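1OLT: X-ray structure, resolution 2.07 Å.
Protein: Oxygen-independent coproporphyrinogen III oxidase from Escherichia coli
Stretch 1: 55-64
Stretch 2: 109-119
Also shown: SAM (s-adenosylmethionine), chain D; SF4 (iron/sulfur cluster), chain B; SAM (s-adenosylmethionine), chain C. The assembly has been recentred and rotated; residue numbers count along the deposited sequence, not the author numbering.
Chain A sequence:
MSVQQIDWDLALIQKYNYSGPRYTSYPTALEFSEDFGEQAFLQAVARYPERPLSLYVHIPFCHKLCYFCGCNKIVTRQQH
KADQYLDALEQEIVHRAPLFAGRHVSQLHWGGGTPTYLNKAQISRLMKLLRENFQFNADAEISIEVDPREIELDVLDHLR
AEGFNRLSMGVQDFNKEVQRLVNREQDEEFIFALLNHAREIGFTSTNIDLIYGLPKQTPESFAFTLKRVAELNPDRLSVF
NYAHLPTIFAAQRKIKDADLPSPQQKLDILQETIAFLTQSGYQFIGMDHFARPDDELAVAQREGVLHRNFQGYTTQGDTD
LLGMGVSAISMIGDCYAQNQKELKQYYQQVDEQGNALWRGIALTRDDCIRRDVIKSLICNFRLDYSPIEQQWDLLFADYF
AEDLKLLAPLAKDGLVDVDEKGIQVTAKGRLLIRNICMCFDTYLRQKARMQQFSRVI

Stretch 1 (55-64) LYVHIPFCHK
Stretch 2, residues 109-119: HWGGGTPTYLN

Two strands, entering these stretches at Leu-55 and His-109, run side by side in parallel, their N-to-C directions 31° apart and their axes 4.5 Å apart at closest approach. The register pairs Tyr-56 with His-109 (CA to CA 5.0 Å), Val-57 with Trp-110 (4.8 Å) and His-58 with Gly-111 (5.1 Å). Extended backbones, with phi/psi near -120/130 from Leu-55 to Val-57, support an alternating ladder: His-109 N donates to Leu-55 O (3.0 Å), Val-57 N to His-109 O (3.0 Å), Gly-111 N to Val-57 O (3.0 Å) and Ile-59 N to Gly-111 O (2.8 Å), at angles of 156-166°.

Tyr-56, His-58 and His-109 share one face of the sheet. The CB of Tyr-56 (chi1 t, chi2 78°) points to this face, but the end of the side chain comes nearer the other strand, so that CE1 lies 3.8 Å from CD2 at the edge of the His-109 ring (chi1 t, chi2 95°). Its OH hydrogen-bonds His-58 ND1 at 2.6 Å, tying two side chains of one strand together, and reaches to 3.3 Å from Gly-111 CA. A CB on Gly-111 would clash with that hydroxyl. His-58 (chi1 -158°, chi2 71°) turns a ring face to Gly-112, whose CA sits 3.9 Å from the centroid of the His-58 ring in a CH-pi contact. The SAM of chain D adjoins this face: its adenine C6 lies over one face of the Tyr-56 ring, Gly-112 N donates to SAM O3' (3.2 Å), and SAM O2' donates to Gly-112 O (2.6 Å).

The other face carries Val-57, Ile-59 and Trp-110. Val-57 (t) places CB 3.8 Å from CD1 of Trp-110 (chi1 m, chi2 1°), an oblique apolar contact. Ile-59 adopts m,m, which brings CD1 to 4.0 Å from Leu-118 CD1; Leu-118 is m,t.

Beyond the ladder come two glycines in succession, and the positive phi of Gly-113 by itself favours glycine. A cis peptide joins Gly-112 (175/-143) to Gly-113 (69/-172). Ile-59 O lies 3.2 Å from Gly-112 CA and 3.3 Å from Gly-113 CA in CA-H...O contacts, and a CB on either glycine would clash with this oxygen. After Pro-60 (-83/-14), Phe-61 O accepts a bond from Thr-114 N at 3.0 Å and 138°.

A 3-10 segment, 115-117, then presents Tyr-117. Its N bonds Thr-114 O (2.9 Å), and chi1 t with chi2 -83° lays the ring against stretch 1: Phe-61 CB stands 3.6 Å from the centroid of the Tyr-117 ring, 8° off its normal. The CA-to-CB bond of Phe-61 (chi1 m, chi2 -67°) points toward stretch 2, while its ring turns off and meets the Tyr-117 ring only obliquely, centroid of the Phe-61 ring to centroid of the Tyr-117 ring 5.7 Å. His-63 (chi1 m, chi2 -53°) approaches the tyrosine with near-parallel but slid-apart planes, its ND1 3.4 Å from Tyr-117 CE2; water 2 links His-63 NE2 to Thr-116 O.

Cys-62 (m) directs SG to FE1 of the cluster at 2.3 Å. With Thr-114 also m, Cys-62 SG is 3.2 Å from Thr-114 OG1, which shares water 1 with His-63 N.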

# COMPACT_ATOMS: atom_id res chain seq x y z
N LEU A 55 12.56 3.85 3.52
CA LEU A 55 12.90 2.49 3.81
C LEU A 55 11.64 1.69 4.03
O LEU A 55 10.76 2.13 4.70
CB LEU A 55 13.79 2.43 5.07
CG LEU A 55 15.09 3.19 5.01
CD1 LEU A 55 15.80 2.99 6.32
CD2 LEU A 55 15.91 2.77 3.90
N TYR A 56 11.59 0.50 3.46
CA TYR A 56 10.53 -0.48 3.72
C TYR A 56 11.19 -1.77 4.24
O TYR A 56 12.15 -2.23 3.65
CB TYR A 56 9.72 -0.80 2.44
CG TYR A 56 8.73 -1.87 2.71
CD1 TYR A 56 7.55 -1.59 3.36
CD2 TYR A 56 9.00 -3.20 2.37
CE1 TYR A 56 6.65 -2.67 3.70
CE2 TYR A 56 8.09 -4.25 2.67
CZ TYR A 56 6.94 -3.96 3.33
OH TYR A 56 6.08 -4.96 3.69
N VAL A 57 10.68 -2.33 5.35
CA VAL A 57 11.11 -3.63 5.83
C VAL A 57 9.89 -4.60 5.89
O VAL A 57 8.83 -4.25 6.47
CB VAL A 57 11.76 -3.56 7.22
CG1 VAL A 57 12.24 -4.96 7.61
CG2 VAL A 57 12.90 -2.55 7.27
N HIS A 58 10.01 -5.75 5.23
CA HIS A 58 8.98 -6.76 5.22
C HIS A 58 9.24 -7.70 6.42
O HIS A 58 10.34 -8.19 6.58
CB HIS A 58 9.00 -7.60 3.98
CG HIS A 58 7.69 -8.25 3.71
ND1 HIS A 58 6.59 -7.53 3.31
CD2 HIS A 58 7.29 -9.55 3.80
CE1 HIS A 58 5.57 -8.37 3.13
NE2 HIS A 58 5.98 -9.60 3.42
N ILE A 59 8.25 -7.87 7.25
CA ILE A 59 8.29 -8.80 8.36
C ILE A 59 7.21 -9.85 8.06
O ILE A 59 6.01 -9.54 8.12
CB ILE A 59 8.00 -8.11 9.71
CG1 ILE A 59 8.94 -6.96 10.08
CG2 ILE A 59 8.08 -9.16 10.85
CD1 ILE A 59 10.36 -7.32 10.14
N PRO A 60 7.58 -11.05 7.63
CA PRO A 60 6.56 -11.92 7.07
C PRO A 60 5.70 -12.72 8.04
O PRO A 60 4.65 -13.19 7.63
CB PRO A 60 7.37 -12.88 6.19
CG PRO A 60 8.73 -13.03 6.93
CD PRO A 60 8.94 -11.65 7.48
N PHE A 61 6.08 -12.82 9.31
CA PHE A 61 5.49 -13.77 10.19
C PHE A 61 4.13 -13.32 10.73
O PHE A 61 3.94 -12.14 11.08
CB PHE A 61 6.51 -14.10 11.33
CG PHE A 61 7.81 -14.58 10.83
CD1 PHE A 61 7.92 -15.77 10.19
CD2 PHE A 61 8.94 -13.79 10.97
CE1 PHE A 61 9.16 -16.18 9.67
CE2 PHE A 61 10.14 -14.20 10.46
CZ PHE A 61 10.25 -15.38 9.87
N CYS A 62 3.21 -14.28 10.83
CA CYS A 62 1.93 -14.10 11.49
C CYS A 62 1.68 -15.24 12.49
O CYS A 62 2.14 -16.36 12.30
CB CYS A 62 0.80 -14.03 10.48
SG CYS A 62 0.99 -12.76 9.22
N HIS A 63 0.89 -14.95 13.52
CA HIS A 63 0.56 -15.95 14.56
C HIS A 63 -0.40 -17.04 14.04
O HIS A 63 -0.29 -18.20 14.43
CB HIS A 63 -0.08 -15.27 15.79
CG HIS A 63 0.86 -14.33 16.48
ND1 HIS A 63 2.12 -14.71 16.89
CD2 HIS A 63 0.68 -13.08 16.93
CE1 HIS A 63 2.71 -13.70 17.50
NE2 HIS A 63 1.87 -12.69 17.52
N LYS A 64 -1.32 -16.64 13.14
CA LYS A 64 -2.48 -17.44 12.82
C LYS A 64 -2.96 -17.22 11.34
O LYS A 64 -2.76 -16.13 10.80
CB LYS A 64 -3.60 -17.06 13.81
CG LYS A 64 -4.73 -18.09 13.83
CD LYS A 64 -5.91 -17.73 14.80
CE LYS A 64 -5.48 -17.64 16.33
NZ LYS A 64 -6.73 -17.27 17.17
N HIS A 109 8.76 2.31 6.98
CA HIS A 109 7.59 1.55 7.26
C HIS A 109 7.92 0.06 7.35
O HIS A 109 8.73 -0.46 6.57
CB HIS A 109 6.59 1.73 6.18
CG HIS A 109 5.32 0.98 6.41
ND1 HIS A 109 4.23 1.55 6.97
CD2 HIS A 109 4.98 -0.31 6.19
CE1 HIS A 109 3.24 0.67 7.04
NE2 HIS A 109 3.66 -0.46 6.55
N TRP A 110 7.30 -0.58 8.32
CA TRP A 110 7.36 -2.01 8.44
C TRP A 110 5.97 -2.55 8.05
O TRP A 110 4.97 -2.19 8.64
CB TRP A 110 7.66 -2.45 9.87
CG TRP A 110 9.06 -2.07 10.40
CD1 TRP A 110 10.04 -1.37 9.75
CD2 TRP A 110 9.58 -2.35 11.71
NE1 TRP A 110 11.12 -1.18 10.57
CE2 TRP A 110 10.88 -1.78 11.78
CE3 TRP A 110 9.10 -3.03 12.82
CZ2 TRP A 110 11.67 -1.85 12.93
CZ3 TRP A 110 9.91 -3.09 13.98
CH2 TRP A 110 11.16 -2.53 14.01
N GLY A 111 5.98 -3.48 7.12
CA GLY A 111 4.81 -4.13 6.62
C GLY A 111 4.97 -5.65 6.73
O GLY A 111 5.98 -6.16 7.23
N GLY A 112 4.02 -6.36 6.18
CA GLY A 112 4.08 -7.82 6.25
C GLY A 112 2.85 -8.49 5.67
O GLY A 112 2.29 -7.97 4.67
N GLY A 113 2.39 -9.61 6.26
CA GLY A 113 2.84 -10.16 7.48
C GLY A 113 2.45 -9.29 8.61
O GLY A 113 1.74 -8.31 8.45
N THR A 114 2.96 -9.63 9.81
CA THR A 114 2.63 -8.94 11.00
C THR A 114 3.88 -8.40 11.68
O THR A 114 4.58 -9.13 12.41
CB THR A 114 1.91 -9.88 11.96
OG1 THR A 114 0.70 -10.41 11.42
CG2 THR A 114 1.44 -9.08 13.18
N PRO A 115 4.21 -7.13 11.45
CA PRO A 115 5.38 -6.54 12.13
C PRO A 115 5.41 -6.70 13.63
O PRO A 115 6.52 -6.89 14.14
CB PRO A 115 5.32 -5.06 11.72
CG PRO A 115 4.67 -5.12 10.34
CD PRO A 115 3.66 -6.22 10.44
N THR A 116 4.25 -6.63 14.28
CA THR A 116 4.15 -6.83 15.71
C THR A 116 4.20 -8.28 16.20
O THR A 116 4.01 -8.53 17.40
CB THR A 116 2.94 -6.07 16.30
OG1 THR A 116 1.70 -6.37 15.61
CG2 THR A 116 3.17 -4.64 16.15
N TYR A 117 4.47 -9.19 15.28
CA TYR A 117 4.95 -10.51 15.64
C TYR A 117 6.27 -10.41 16.43
O TYR A 117 6.56 -11.25 17.32
CB TYR A 117 5.18 -11.33 14.40
CG TYR A 117 5.47 -12.81 14.64
CD1 TYR A 117 6.77 -13.28 14.97
CD2 TYR A 117 4.45 -13.76 14.50
CE1 TYR A 117 7.01 -14.67 15.18
CE2 TYR A 117 4.67 -15.12 14.72
CZ TYR A 117 5.96 -15.58 15.05
OH TYR A 117 6.15 -16.92 15.24
N LEU A 118 7.09 -9.41 16.04
CA LEU A 118 8.31 -9.11 16.77
C LEU A 118 7.99 -8.66 18.20
O LEU A 118 7.23 -7.73 18.43
CB LEU A 118 9.12 -8.06 16.06
CG LEU A 118 9.50 -8.30 14.60
CD1 LEU A 118 10.37 -7.16 14.16
CD2 LEU A 118 10.22 -9.58 14.41
N ASN A 119 8.65 -9.29 19.17
CA ASN A 119 8.52 -8.87 20.53
C ASN A 119 9.28 -7.52 20.81
O ASN A 119 9.95 -6.98 19.92
CB ASN A 119 8.89 -10.08 21.46
CG ASN A 119 10.40 -10.44 21.44
OD1 ASN A 119 11.25 -9.57 21.20
ND2 ASN A 119 10.71 -11.68 21.77
N SAM D . -1.51 -5.77 -0.99
CA SAM D . -2.83 -5.76 -0.32
C SAM D . -3.96 -6.17 -1.29
O SAM D . -4.72 -7.13 -1.10
OXT SAM D . -4.19 -5.56 -2.36
CB SAM D . -3.10 -4.38 0.33
CG SAM D . -2.17 -4.01 1.53
SD SAM D . -0.92 -2.72 1.16
CE SAM D . -1.73 -1.22 1.81
C5' SAM D . 0.48 -2.84 2.33
C4' SAM D . 1.22 -4.16 2.19
O4' SAM D . 1.84 -4.14 0.91
C3' SAM D . 2.37 -4.35 3.19
O3' SAM D . 1.90 -4.73 4.47
C2' SAM D . 3.19 -5.36 2.43
O2' SAM D . 2.58 -6.62 2.48
C1' SAM D . 3.10 -4.82 0.99
N9 SAM D . 4.16 -3.87 0.68
C8 SAM D . 4.18 -2.55 0.94
N7 SAM D . 5.39 -2.03 0.50
C5 SAM D . 6.09 -3.00 -0.03
C6 SAM D . 7.33 -3.04 -0.59
N6 SAM D . 8.10 -1.97 -0.76
N1 SAM D . 7.77 -4.24 -1.02
C2 SAM D . 7.03 -5.35 -0.89
N3 SAM D . 5.82 -5.34 -0.32
C4 SAM D . 5.35 -4.17 0.10
FE1 SF4 B . -1.21 -12.26 8.67
FE2 SF4 B . -2.67 -11.70 6.52
FE3 SF4 B . -2.48 -10.13 8.53
FE4 SF4 B . -3.69 -12.16 8.69
S1 SF4 B . -4.36 -10.46 7.31
S2 SF4 B . -2.41 -11.47 10.37
S3 SF4 B . -2.53 -13.59 7.67
S4 SF4 B . -0.91 -10.69 7.14
N SAM C . -0.89 -8.49 9.66
CA SAM C . -1.65 -7.36 10.18
C SAM C . -3.16 -7.62 10.30
O SAM C . -3.68 -8.58 9.63
OXT SAM C . -3.73 -6.92 11.11
CB SAM C . -1.43 -6.20 9.19
CG SAM C . -2.29 -6.02 7.97
SD SAM C . -2.06 -7.20 6.67
CE SAM C . -0.30 -7.16 6.32
C5' SAM C . -2.46 -6.16 5.16
C4' SAM C . -3.96 -6.00 4.71
O4' SAM C . -4.26 -6.62 3.47
C3' SAM C . -4.95 -6.66 5.65
O3' SAM C . -5.13 -5.96 6.88
C2' SAM C . -6.20 -6.83 4.78
O2' SAM C . -7.09 -5.73 4.95
C1' SAM C . -5.65 -6.79 3.37
N9 SAM C . -5.89 -8.01 2.62
C8 SAM C . -5.20 -9.18 2.80
N7 SAM C . -5.65 -10.08 1.93
C5 SAM C . -6.62 -9.48 1.17
C6 SAM C . -7.42 -9.93 0.11
N6 SAM C . -7.34 -11.17 -0.39
N1 SAM C . -8.32 -9.06 -0.43
C2 SAM C . -8.42 -7.75 0.07
N3 SAM C . -7.64 -7.31 1.08
C4 SAM C . -6.76 -8.18 1.63
O HOH W 1 -0.33 -12.19 13.35
O HOH W 2 1.92 -9.88 18.64